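Chloride intracellular channel exc-4 (Caenorhabditis elegans, PDB 2YV9) may insert into membranes to form chloride ion channels, and regulates the size of the tube lumen as the worm's excretory canal grows. Local coordinates at residues A[198-210]-A[238-250]. Residues are numbered along the deposited sequence; the frame is centred on the assembly and turned at random.
Sequences RLHHIRIIGLSLL and CPADQDIIHHYKE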
ATOM      1  N   ARG A 198      12.458   5.687   9.932  1.00 22.06           N
ATOM      2  CA  ARG A 198      12.620   7.040   9.380  1.00 17.64           C
ATOM      3  C   ARG A 198      13.833   7.760  10.011  1.00 17.68           C
ATOM      4  O   ARG A 198      14.654   8.403   9.333  1.00 20.41           O
ATOM      5  CB  ARG A 198      11.325   7.809   9.418  1.00 20.82           C
ATOM      6  CG  ARG A 198      10.279   7.235   8.447  1.00 21.65           C
ATOM      7  CD  ARG A 198       8.867   7.858   8.605  1.00 24.05           C
ATOM      8  NE  ARG A 198       7.950   7.447   7.538  1.00 22.76           N
ATOM      9  CZ  ARG A 198       7.542   6.198   7.343  1.00 24.77           C
ATOM     10  NH1 ARG A 198       7.901   5.241   8.195  1.00 22.34           N
ATOM     11  NH2 ARG A 198       6.770   5.896   6.311  1.00 26.74           N
ATOM     12  N   LEU A 199      13.949   7.670  11.330  1.00 18.67           N
ATOM     13  CA  LEU A 199      15.078   8.269  11.996  1.00 22.81           C
ATOM     14  C   LEU A 199      16.396   7.697  11.510  1.00 19.93           C
ATOM     15  O   LEU A 199      17.332   8.442  11.278  1.00 22.20           O
ATOM     16  CB  LEU A 199      14.937   8.149  13.504  1.00 22.66           C
ATOM     17  CG  LEU A 199      13.917   9.024  14.187  1.00 18.88           C
ATOM     18  CD1 LEU A 199      13.738   8.626  15.701  1.00 23.05           C
ATOM     19  CD2 LEU A 199      14.303  10.558  14.142  1.00 21.03           C
ATOM     20  N   HIS A 200      16.463   6.380  11.386  1.00 22.32           N
ATOM     21  CA  HIS A 200      17.708   5.731  10.963  1.00 21.14           C
ATOM     22  C   HIS A 200      18.034   6.121   9.529  1.00 22.00           C
ATOM     23  O   HIS A 200      19.195   6.445   9.223  1.00 22.67           O
ATOM     24  CB  HIS A 200      17.561   4.234  11.016  1.00 22.39           C
ATOM     25  CG  HIS A 200      18.841   3.518  10.761  1.00 20.79           C
ATOM     26  ND1 HIS A 200      19.981   3.691  11.528  1.00 19.94           N
ATOM     27  CD2 HIS A 200      19.183   2.661   9.769  1.00 24.60           C
ATOM     28  CE1 HIS A 200      20.954   2.952  11.019  1.00 24.89           C
ATOM     29  NE2 HIS A 200      20.498   2.324   9.955  1.00 24.17           N
ATOM     30  N   HIS A 201      17.029   6.153   8.655  1.00 19.20           N
ATOM     31  CA  HIS A 201      17.223   6.659   7.276  1.00 19.72           C
ATOM     32  C   HIS A 201      17.809   8.093   7.317  1.00 24.25           C
ATOM     33  O   HIS A 201      18.772   8.441   6.600  1.00 23.53           O
ATOM     34  CB  HIS A 201      15.934   6.689   6.451  1.00 18.83           C
ATOM     35  CG  HIS A 201      15.489   5.356   5.958  1.00 23.28           C
ATOM     36  ND1 HIS A 201      14.848   5.193   4.745  1.00 22.12           N
ATOM     37  CD2 HIS A 201      15.651   4.113   6.477  1.00 23.88           C
ATOM     38  CE1 HIS A 201      14.569   3.909   4.582  1.00 23.03           C
ATOM     39  NE2 HIS A 201      15.062   3.226   5.606  1.00 19.92           N
ATOM     40  N   ILE A 202      17.206   8.947   8.158  1.00 20.27           N
ATOM     41  CA  ILE A 202      17.637  10.318   8.209  1.00 21.68           C
ATOM     42  C   ILE A 202      19.096  10.362   8.685  1.00 23.56           C
ATOM     43  O   ILE A 202      19.904  11.154   8.189  1.00 23.42           O
ATOM     44  CB  ILE A 202      16.731  11.130   9.166  1.00 18.48           C
ATOM     45  CG1 ILE A 202      15.402  11.343   8.477  1.00 21.96           C
ATOM     46  CG2 ILE A 202      17.335  12.397   9.492  1.00 20.58           C
ATOM     47  CD1 ILE A 202      14.294  11.963   9.343  1.00 22.53           C
ATOM     48  N   ARG A 203      19.452   9.512   9.671  1.00 21.16           N
ATOM     49  CA  ARG A 203      20.818   9.526  10.197  1.00 24.35           C
ATOM     50  C   ARG A 203      21.846   9.113   9.132  1.00 24.35           C
ATOM     51  O   ARG A 203      22.828   9.808   8.872  1.00 24.48           O
ATOM     52  CB  ARG A 203      20.948   8.594  11.400  1.00 25.17           C
ATOM     53  CG  ARG A 203      21.950   9.072  12.409  1.00 29.52           C
ATOM     54  CD  ARG A 203      23.324   8.545  12.213  1.00 31.82           C
ATOM     55  NE  ARG A 203      24.313   9.227  13.056  1.00 26.92           N
ATOM     56  CZ  ARG A 203      25.239   8.621  13.797  1.00 23.93           C
ATOM     57  NH1 ARG A 203      25.350   7.311  13.833  1.00 25.95           N
ATOM     58  NH2 ARG A 203      26.116   9.348  14.469  1.00 26.66           N
ATOM     59  N   ILE A 204      21.578   7.987   8.496  1.00 22.23           N
ATOM     60  CA  ILE A 204      22.470   7.450   7.444  1.00 20.42           C
ATOM     61  C   ILE A 204      22.555   8.398   6.261  1.00 24.22           C
ATOM     62  O   ILE A 204      23.652   8.684   5.770  1.00 24.86           O
ATOM     63  CB  ILE A 204      21.997   6.058   6.978  1.00 24.24           C
ATOM     64  CG1 ILE A 204      22.035   5.023   8.106  1.00 21.64           C
ATOM     65  CG2 ILE A 204      22.862   5.526   5.802  1.00 22.81           C
ATOM     66  CD1 ILE A 204      23.354   4.955   8.869  1.00 20.46           C
ATOM     67  N   ILE A 205      21.421   8.870   5.764  1.00 22.78           N
ATOM     68  CA  ILE A 205      21.421   9.756   4.578  1.00 20.78           C
ATOM     69  C   ILE A 205      22.037  11.119   4.957  1.00 21.69           C
ATOM     70  O   ILE A 205      22.791  11.732   4.203  1.00 23.82           O
ATOM     71  CB  ILE A 205      20.028   9.915   3.978  1.00 23.43           C
ATOM     72  CG1 ILE A 205      19.557   8.587   3.408  1.00 28.43           C
ATOM     73  CG2 ILE A 205      19.994  11.017   2.855  1.00 25.09           C
ATOM     74  CD1 ILE A 205      20.543   7.962   2.378  1.00 24.80           C
ATOM     75  N   GLY A 206      21.732  11.608   6.157  1.00 22.06           N
ATOM     76  CA  GLY A 206      22.424  12.806   6.621  1.00 24.74           C
ATOM     77  C   GLY A 206      23.939  12.727   6.606  1.00 28.19           C
ATOM     78  O   GLY A 206      24.632  13.634   6.043  1.00 25.37           O
ATOM     79  N   LEU A 207      24.492  11.676   7.207  1.00 27.12           N
ATOM     80  CA  LEU A 207      25.961  11.550   7.300  1.00 25.40           C
ATOM     81  C   LEU A 207      26.531  11.287   5.919  1.00 29.08           C
ATOM     82  O   LEU A 207      27.599  11.817   5.585  1.00 32.10           O
ATOM     83  CB  LEU A 207      26.417  10.458   8.273  1.00 28.07           C
ATOM     84  CG  LEU A 207      26.201  10.843   9.756  1.00 27.85           C
ATOM     85  CD1 LEU A 207      26.785   9.746  10.616  1.00 33.60           C
ATOM     86  CD2 LEU A 207      26.842  12.178  10.102  1.00 27.12           C
ATOM     87  N   SER A 208      25.836  10.498   5.112  1.00 24.07           N
ATOM     88  CA  SER A 208      26.485   9.999   3.877  1.00 25.47           C
ATOM     89  C   SER A 208      26.348  10.909   2.665  1.00 36.33           C
ATOM     90  O   SER A 208      27.306  11.036   1.863  1.00 35.45           O
ATOM     91  CB  SER A 208      25.981   8.621   3.524  1.00 30.06           C
ATOM     92  OG  SER A 208      24.617   8.676   3.151  1.00 35.73           O
ATOM     93  N   LEU A 209      25.176  11.531   2.525  1.00 23.48           N
ATOM     94  CA  LEU A 209      24.824  12.359   1.399  1.00 25.69           C
ATOM     95  C   LEU A 209      24.561  13.855   1.664  1.00 37.86           C
ATOM     96  O   LEU A 209      24.819  14.710   0.797  1.00 36.74           O
ATOM     97  CB  LEU A 209      23.564  11.797   0.718  1.00 32.98           C
ATOM     98  CG  LEU A 209      23.561  10.427   0.038  1.00 36.78           C
ATOM     99  CD1 LEU A 209      22.130  10.080  -0.473  1.00 31.14           C
ATOM    100  CD2 LEU A 209      24.557  10.434  -1.079  1.00 37.42           C
ATOM    101  N   LEU A 210      23.974  14.195   2.803  1.00 24.30           N
ATOM    102  CA  LEU A 210      23.491  15.547   2.956  1.00 26.51           C
ATOM    103  C   LEU A 210      24.302  16.426   3.884  1.00 22.86           C
ATOM    104  O   LEU A 210      24.045  17.623   3.963  1.00 36.43           O
ATOM    105  CB  LEU A 210      22.037  15.530   3.406  1.00 20.09           C
ATOM    106  CG  LEU A 210      20.972  14.862   2.529  1.00 24.09           C
ATOM    107  CD1 LEU A 210      19.580  14.941   3.057  1.00 21.31           C
ATOM    108  CD2 LEU A 210      20.968  15.436   1.117  1.00 26.39           C
ATOM    109  N   CYS A 238      16.484  -4.255   9.608  1.00 24.50           N
ATOM    110  CA  CYS A 238      17.137  -3.000   9.215  1.00 21.42           C
ATOM    111  C   CYS A 238      18.082  -3.242   8.042  1.00 22.14           C
ATOM    112  O   CYS A 238      18.974  -4.119   8.115  1.00 22.54           O
ATOM    113  CB  CYS A 238      17.920  -2.404  10.397  1.00 25.62           C
ATOM    114  SG  CYS A 238      18.676  -0.800  10.011  1.00 24.98           S
ATOM    115  N   PRO A 239      17.895  -2.473   6.946  1.00 21.49           N
ATOM    116  CA  PRO A 239      18.778  -2.713   5.815  1.00 21.32           C
ATOM    117  C   PRO A 239      20.159  -2.210   6.076  1.00 22.97           C
ATOM    118  O   PRO A 239      20.329  -1.345   6.904  1.00 23.81           O
ATOM    119  CB  PRO A 239      18.144  -1.897   4.700  1.00 24.07           C
ATOM    120  CG  PRO A 239      17.462  -0.828   5.375  1.00 24.74           C
ATOM    121  CD  PRO A 239      16.917  -1.447   6.643  1.00 21.28           C
ATOM    122  N   ALA A 240      21.144  -2.713   5.308  1.00 23.24           N
ATOM    123  CA  ALA A 240      22.510  -2.191   5.394  1.00 23.56           C
ATOM    124  C   ALA A 240      22.610  -0.728   4.923  1.00 23.07           C
ATOM    125  O   ALA A 240      21.799  -0.241   4.087  1.00 22.90           O
ATOM    126  CB  ALA A 240      23.488  -3.093   4.526  1.00 23.19           C
ATOM    127  N   ASP A 241      23.618  -0.023   5.473  1.00 25.00           N
ATOM    128  CA  ASP A 241      23.854   1.362   5.132  1.00 22.17           C
ATOM    129  C   ASP A 241      23.851   1.603   3.613  1.00 22.26           C
ATOM    130  O   ASP A 241      23.252   2.558   3.098  1.00 25.24           O
ATOM    131  CB  ASP A 241      25.215   1.844   5.628  1.00 25.79           C
ATOM    132  CG  ASP A 241      25.450   1.628   7.116  1.00 26.16           C
ATOM    133  OD1 ASP A 241      24.476   1.538   7.941  1.00 24.32           O
ATOM    134  OD2 ASP A 241      26.647   1.580   7.458  1.00 30.09           O
ATOM    135  N   GLN A 242      24.540   0.709   2.896  1.00 23.64           N
ATOM    136  CA  GLN A 242      24.707   0.889   1.463  1.00 26.43           C
ATOM    137  C   GLN A 242      23.399   0.776   0.711  1.00 24.67           C
ATOM    138  O   GLN A 242      23.206   1.457  -0.310  1.00 23.87           O
ATOM    139  CB  GLN A 242      25.675  -0.146   0.906  1.00 28.04           C
ATOM    140  CG  GLN A 242      27.116   0.038   1.375  1.00 32.37           C
ATOM    141  CD  GLN A 242      27.335  -0.352   2.805  1.00 26.31           C
ATOM    142  OE1 GLN A 242      26.595  -1.160   3.385  1.00 27.66           O
ATOM    143  NE2 GLN A 242      28.402   0.171   3.381  1.00 31.98           N
ATOM    144  N   ASP A 243      22.496  -0.066   1.226  1.00 22.24           N
ATOM    145  CA  ASP A 243      21.207  -0.248   0.601  1.00 21.23           C
ATOM    146  C   ASP A 243      20.243   0.917   0.928  1.00 23.51           C
ATOM    147  O   ASP A 243      19.372   1.236   0.138  1.00 22.26           O
ATOM    148  CB  ASP A 243      20.607  -1.618   0.930  1.00 24.74           C
ATOM    149  CG  ASP A 243      21.501  -2.719   0.478  1.00 24.05           C
ATOM    150  OD1 ASP A 243      21.949  -2.529  -0.692  1.00 25.04           O
ATOM    151  OD2 ASP A 243      21.831  -3.634   1.275  1.00 26.39           O
ATOM    152  N   ILE A 244      20.422   1.563   2.086  1.00 20.30           N
ATOM    153  CA  ILE A 244      19.638   2.734   2.374  1.00 21.25           C
ATOM    154  C   ILE A 244      20.087   3.857   1.412  1.00 20.79           C
ATOM    155  O   ILE A 244      19.260   4.519   0.791  1.00 23.89           O
ATOM    156  CB  ILE A 244      19.813   3.200   3.844  1.00 27.92           C
ATOM    157  CG1 ILE A 244      19.252   2.137   4.809  1.00 23.92           C
ATOM    158  CG2 ILE A 244      19.075   4.553   4.046  1.00 24.16           C
ATOM    159  CD1 ILE A 244      19.606   2.343   6.337  1.00 22.09           C
ATOM    160  N   ILE A 245      21.405   4.059   1.320  1.00 23.35           N
ATOM    161  CA  ILE A 245      21.972   5.097   0.432  1.00 22.85           C
ATOM    162  C   ILE A 245      21.530   4.845  -0.998  1.00 22.88           C
ATOM    163  O   ILE A 245      21.004   5.741  -1.676  1.00 25.43           O
ATOM    164  CB  ILE A 245      23.490   5.142   0.552  1.00 25.63           C
ATOM    165  CG1 ILE A 245      23.931   5.632   1.934  1.00 29.78           C
ATOM    166  CG2 ILE A 245      24.063   6.083  -0.497  1.00 27.32           C
ATOM    167  CD1 ILE A 245      25.300   5.077   2.344  1.00 31.46           C
ATOM    168  N   HIS A 246      21.628   3.596  -1.455  1.00 25.02           N
ATOM    169  CA  HIS A 246      21.266   3.278  -2.830  1.00 24.84           C
ATOM    170  C   HIS A 246      19.796   3.481  -3.144  1.00 25.91           C
ATOM    171  O   HIS A 246      19.452   3.939  -4.212  1.00 28.85           O
ATOM    172  CB  HIS A 246      21.663   1.850  -3.133  1.00 28.30           C
ATOM    173  CG  HIS A 246      21.636   1.532  -4.593  1.00 27.56           C
ATOM    174  ND1 HIS A 246      20.582   0.882  -5.197  1.00 29.61           N
ATOM    175  CD2 HIS A 246      22.519   1.821  -5.579  1.00 31.56           C
ATOM    176  CE1 HIS A 246      20.832   0.760  -6.493  1.00 37.56           C
ATOM    177  NE2 HIS A 246      21.996   1.330  -6.752  1.00 33.83           N
ATOM    178  N   HIS A 247      18.937   3.208  -2.150  1.00 24.82           N
ATOM    179  CA  HIS A 247      17.520   3.394  -2.303  1.00 24.34           C
ATOM    180  C   HIS A 247      17.224   4.835  -2.692  1.00 25.49           C
ATOM    181  O   HIS A 247      16.479   5.068  -3.648  1.00 28.30           O
ATOM    182  CB  HIS A 247      16.825   2.969  -0.985  1.00 22.04           C
ATOM    183  CG  HIS A 247      15.373   3.308  -0.908  1.00 24.84           C
ATOM    184  ND1 HIS A 247      14.381   2.444  -1.319  1.00 31.26           N
ATOM    185  CD2 HIS A 247      14.742   4.401  -0.415  1.00 29.33           C
ATOM    186  CE1 HIS A 247      13.199   2.988  -1.075  1.00 37.17           C
ATOM    187  NE2 HIS A 247      13.390   4.183  -0.544  1.00 36.08           N
ATOM    188  N   TYR A 248      17.784   5.786  -1.940  1.00 26.91           N
ATOM    189  CA  TYR A 248      17.499   7.199  -2.192  1.00 26.28           C
ATOM    190  C   TYR A 248      18.253   7.596  -3.465  1.00 33.01           C
ATOM    191  O   TYR A 248      17.724   8.351  -4.255  1.00 31.27           O
ATOM    192  CB  TYR A 248      17.860   8.089  -1.033  1.00 30.14           C
ATOM    193  CG  TYR A 248      16.912   7.895   0.128  1.00 22.33           C
ATOM    194  CD1 TYR A 248      15.720   8.580   0.188  1.00 25.28           C
ATOM    195  CD2 TYR A 248      17.191   6.956   1.094  1.00 24.02           C
ATOM    196  CE1 TYR A 248      14.844   8.366   1.235  1.00 22.99           C
ATOM    197  CE2 TYR A 248      16.355   6.731   2.142  1.00 22.87           C
ATOM    198  CZ  TYR A 248      15.155   7.450   2.203  1.00 26.30           C
ATOM    199  OH  TYR A 248      14.278   7.176   3.242  1.00 23.96           O
ATOM    200  N   LYS A 249      19.451   7.049  -3.669  1.00 27.68           N
ATOM    201  CA  LYS A 249      20.182   7.413  -4.914  1.00 33.16           C
ATOM    202  C   LYS A 249      19.434   6.986  -6.163  1.00 37.54           C
ATOM    203  O   LYS A 249      19.324   7.778  -7.108  1.00 37.25           O
ATOM    204  CB  LYS A 249      21.647   6.948  -4.874  1.00 31.63           C
ATOM    205  CG  LYS A 249      22.453   7.813  -3.946  1.00 31.55           C
ATOM    206  CD  LYS A 249      23.917   7.466  -3.872  1.00 40.45           C
ATOM    207  CE  LYS A 249      24.611   7.651  -5.177  1.00 41.39           C
ATOM    208  NZ  LYS A 249      26.089   7.742  -4.990  1.00 39.39           N
ATOM    209  N   GLU A 250      18.870   5.773  -6.169  1.00 29.88           N
ATOM    210  CA  GLU A 250      18.202   5.244  -7.347  1.00 30.93           C
ATOM    211  C   GLU A 250      16.932   6.018  -7.723  1.00 49.30           C
ATOM    212  O   GLU A 250      16.605   6.121  -8.919  1.00 45.63           O
ATOM    213  CB  GLU A 250      18.007   3.698  -7.292  1.00 34.44           C
ATOM    214  CG  GLU A 250      16.928   3.130  -6.342  1.00 42.81           C
ATOM    215  CD  GLU A 250      16.880   1.570  -6.280  1.00 47.02           C
ATOM    216  OE1 GLU A 250      17.422   0.910  -7.211  1.00 44.41           O
ATOM    217  OE2 GLU A 250      16.282   0.992  -5.302  1.00 31.14           O
TER
HETATM  218  O   HOH W   1      22.027   0.552   8.376  1.00 24.68           O
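Within the all-helical C-terminal domain of this GST-like fold, the 198-210 part of helix 190-210 and residues 241-250 cross at 78°, their axes 9.6 Å apart at the closest point, and Ile-244 enters as a knob into the hole formed by His-200, His-201, Ile-204 and Ile-205. Its two branches divide the work. CG2 stands almost centrally over one face of the His-201 imidazole, a CH-pi contact 4.2 Å from the ring centroid, while CD1, at the end of the other branch, comes within 3.5 Å of His-200 CD2. The His-201 ring is also gripped at its edge: ND1 lies 2.6 Å from Tyr-248 OH in a nearly straight hydrogen bond, with the two rings rim to rim and almost perpendicular. Tyr-127 on helix 117-140 is a second partner of this hydroxyl, tying in a third helix. Replacing Tyr-248 with a phenylalanine would probably leave His-201 ND1 without this partner and its imidazole less firmly fixed in rotation. Ile-205 packs CG1 3.7 Å from Tyr-248 CD2. Farther along, Ile-245 CG1 meets Ile-204 CG2 and comes within 3.3 Å of Ser-208 OG, which is bonded back to Ile-204 O within its own helix. The His-200 side chain, its chi1 of -173° turning the ring away from the backbone N, reaches the loop residue Cys-238, whose SG lies obliquely to its ring. Tyr-229 holds ND1 of His-200, and the ring's other nitrogen, NE2, has a water in its plane 2.8 Å away. That water donates to Pro-239 O and Asp-241 OD1, linking helix 190-210 to both the loop before helix 241-251 and that helix's first residue, whose OD2 is hydrogen-bonded to Thr-268 and Thr-266. Steep interhelical packing, with a central isoleucine knob and polar links at its margins, thus joins two helices of the GST-type C-terminal domain of CLIC proteins.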